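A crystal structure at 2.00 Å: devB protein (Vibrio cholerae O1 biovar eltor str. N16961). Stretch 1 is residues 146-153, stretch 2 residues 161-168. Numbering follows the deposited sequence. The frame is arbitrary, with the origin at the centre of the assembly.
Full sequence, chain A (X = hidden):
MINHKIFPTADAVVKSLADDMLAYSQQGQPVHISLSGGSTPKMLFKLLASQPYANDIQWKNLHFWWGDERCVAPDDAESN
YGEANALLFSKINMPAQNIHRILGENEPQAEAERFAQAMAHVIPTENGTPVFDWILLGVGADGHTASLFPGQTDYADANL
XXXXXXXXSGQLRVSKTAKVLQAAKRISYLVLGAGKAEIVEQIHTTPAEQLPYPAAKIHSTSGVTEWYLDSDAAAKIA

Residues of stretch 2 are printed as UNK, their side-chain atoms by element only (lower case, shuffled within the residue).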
# COMPACT_ATOMS: atom_id res chain seq x y z
N ALA A 146 10.27 -17.26 7.94
CA ALA A 146 11.70 -17.59 8.03
C ALA A 146 11.80 -19.05 8.46
O ALA A 146 11.11 -19.89 7.89
CB ALA A 146 12.41 -16.64 9.04
N SER A 147 12.62 -19.40 9.48
CA SER A 147 12.60 -20.77 10.02
C SER A 147 12.20 -20.74 11.50
O SER A 147 12.76 -21.47 12.36
CB SER A 147 13.95 -21.51 9.81
OG SER A 147 14.01 -22.03 8.48
N LEU A 148 11.23 -19.86 11.76
CA LEU A 148 10.60 -19.70 13.05
C LEU A 148 9.28 -20.44 12.97
O LEU A 148 8.34 -19.98 12.32
CB LEU A 148 10.34 -18.20 13.31
CG LEU A 148 11.62 -17.35 13.32
CD1 LEU A 148 11.26 -15.84 13.45
CD2 LEU A 148 12.61 -17.84 14.40
N PHE A 149 9.23 -21.61 13.62
CA PHE A 149 8.10 -22.52 13.49
C PHE A 149 7.19 -22.45 14.72
O PHE A 149 7.68 -22.18 15.83
CB PHE A 149 8.61 -23.95 13.30
CG PHE A 149 9.23 -24.17 11.93
CD1 PHE A 149 8.43 -24.49 10.83
CD2 PHE A 149 10.61 -24.08 11.75
CE1 PHE A 149 9.01 -24.70 9.57
CE2 PHE A 149 11.20 -24.27 10.49
CZ PHE A 149 10.41 -24.55 9.40
N PRO A 150 5.88 -22.71 14.53
CA PRO A 150 4.92 -22.64 15.64
C PRO A 150 5.32 -23.59 16.77
O PRO A 150 5.77 -24.69 16.52
CB PRO A 150 3.58 -23.08 15.01
CG PRO A 150 3.90 -23.58 13.61
CD PRO A 150 5.25 -23.06 13.23
N GLY A 151 5.18 -23.12 18.01
CA GLY A 151 5.55 -23.93 19.17
C GLY A 151 7.05 -24.01 19.47
O GLY A 151 7.44 -24.43 20.56
N GLN A 152 7.90 -23.63 18.51
CA GLN A 152 9.34 -23.71 18.72
C GLN A 152 10.06 -22.37 18.61
O GLN A 152 11.28 -22.31 18.69
CB GLN A 152 10.00 -24.83 17.88
CG GLN A 152 9.78 -24.82 16.39
CD GLN A 152 10.56 -25.96 15.64
OE1 GLN A 152 11.53 -25.69 14.90
NE2 GLN A 152 10.15 -27.20 15.85
N THR A 153 9.28 -21.29 18.46
CA THR A 153 9.82 -19.95 18.35
C THR A 153 9.86 -19.24 19.72
O THR A 153 8.84 -19.17 20.43
CB THR A 153 8.98 -19.11 17.37
OG1 THR A 153 9.03 -19.72 16.07
CG2 THR A 153 9.49 -17.66 17.28
N UNK A 161 20.08 -14.32 15.54
CA UNK A 161 19.86 -15.49 14.68
C UNK A 161 19.73 -16.68 15.59
O UNK A 161 20.04 -16.60 16.79
c UNK A 161 21.06 -15.71 13.77
o UNK A 161 22.21 -15.92 14.60
N UNK A 162 19.28 -17.79 15.02
CA UNK A 162 19.03 -18.98 15.81
C UNK A 162 19.18 -20.19 14.90
O UNK A 162 18.88 -20.09 13.70
c UNK A 162 16.44 -18.87 15.43
c UNK A 162 17.39 -20.05 17.53
c UNK A 162 17.59 -18.91 16.49
N UNK A 163 19.61 -21.32 15.46
CA UNK A 163 19.54 -22.59 14.73
C UNK A 163 18.17 -23.21 14.99
O UNK A 163 17.75 -23.32 16.13
c UNK A 163 22.04 -22.94 14.79
c UNK A 163 20.68 -23.58 15.10
c UNK A 163 20.52 -24.96 14.36
N UNK A 164 17.48 -23.61 13.92
CA UNK A 164 16.15 -24.18 14.03
C UNK A 164 16.11 -25.53 13.31
O UNK A 164 16.87 -25.75 12.38
c UNK A 164 15.11 -23.23 13.40
N UNK A 165 15.26 -26.45 13.74
CA UNK A 165 15.12 -27.69 12.96
C UNK A 165 13.72 -27.78 12.42
O UNK A 165 12.75 -27.44 13.12
c UNK A 165 15.52 -28.93 13.75
o UNK A 165 14.54 -29.21 14.70
N UNK A 166 13.61 -28.15 11.15
CA UNK A 166 12.31 -28.29 10.54
C UNK A 166 11.50 -29.31 11.37
O UNK A 166 12.00 -30.41 11.67
c UNK A 166 11.17 -28.59 8.32
c UNK A 166 12.44 -28.74 9.10
n UNK A 166 10.12 -29.47 8.45
c UNK A 166 9.12 -29.07 7.69
n UNK A 166 9.48 -27.96 7.06
c UNK A 166 10.76 -27.63 7.45
N UNK A 167 10.26 -28.97 11.75
CA UNK A 167 9.50 -29.85 12.62
C UNK A 167 9.12 -31.19 11.97
O UNK A 167 8.86 -32.16 12.69
c UNK A 167 9.55 -27.72 11.40
c UNK A 167 8.23 -29.06 12.94
c UNK A 167 8.40 -27.72 12.30
N UNK A 168 9.11 -31.25 10.64
CA UNK A 168 8.76 -32.49 9.96
C UNK A 168 9.97 -33.39 9.68
O UNK A 168 9.94 -34.61 9.93
o UNK A 168 5.49 -35.01 8.32
o UNK A 168 5.61 -33.28 9.66
c UNK A 168 7.35 -33.49 8.01
c UNK A 168 7.99 -32.20 8.67
c UNK A 168 6.06 -33.97 8.73

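Position 161, in the strand, has two side-chain atoms, one carbon followed by one oxygen. A single hydroxyl on a single methylene defines serine. Ser161 lies out of reach of stretch 1, and its hydroxyl is hydrogen-bonded elsewhere in the structure.

At position 162 the side chain holds three carbons, the first carrying the other two. Three carbons in all, forked at CB, identify valine. The CA-to-CB bond of Val162 points toward stretch 1, and Val162 CG1 lies 4.1 Å from Leu148 CD2, a loose apolar contact. Leu148 itself sets out away from the strand, but the end of its side chain comes nearer.

Position 163 repeats the same pattern of three carbons, forked at CB, and is again a valine. In keeping with the alternation of a strand, the CA-to-CB bond of Val163 points away, and the residue makes no contact with stretch 1.

Position 164 has one side-chain carbon and nothing beyond it, so it is alanine. The CA-to-CB bond of Ala164 points toward stretch 1, and Ala164 CB lies 3.1 Å from the backbone O of Ser147. Ala164 CB and Ser147 CB are 4.1 Å apart. The CA atoms of Ala164 and Ser147 are separated by 6.3 Å, so the chains run close here, and the methyl lies against the backbone O of Ser147.

Position 165 carries one carbon and one oxygen, the pattern of serine once more. The CA-to-CB bond of Ser165 points away, and it is the backbone that meets stretch 1: Ser165 O lies 2.8 Å from the modelled OE1 of Gln152 and 4.2 Å from CD2 of Phe149. The Gln152 amide is probably turned over in the model, which leaves the nature of the short polar approach open.

Beyond the strand, position 166 shows one carbon leading to a five-membered ring of three carbons and two nitrogens, an imidazole, and the residue is histidine. Although the CA-to-CB bond of His166 points away, the end of the side chain comes nearer, with His166 CD2 3.7 Å from Phe149 CZ. The edge of Phe149 is directed toward the imidazole face, the planes inclined at 66°.

Position 167 has three carbons closing a ring onto the backbone N, which makes it proline. Pro167 CD sits 3.4 Å from the centroid of the Phe149 ring, 11° off the ring normal, and 3.5 Å from Phe149 CD1, forming a CH-pi contact.

Position 168 has three side-chain carbons, the third carrying two oxygens, and lies out of reach of stretch 1; it is glutamate. Glu168 N donates a hydrogen bond to His166 ND1 at 3.0 Å.

The contact therefore centres on Phe149, which packs against Pro167 over one face and directs its edge at His166. Val162 adds a loose apolar contact with Leu148, and Ala164 CB packs against Ser147, nearest its backbone O. No clear hydrogen bond crosses between the stretches, which together bury 331 Å²; Phe149 has the largest covered area of any residue, 68 Å².

Stretch 2, residues 161-168: SVVASHPE
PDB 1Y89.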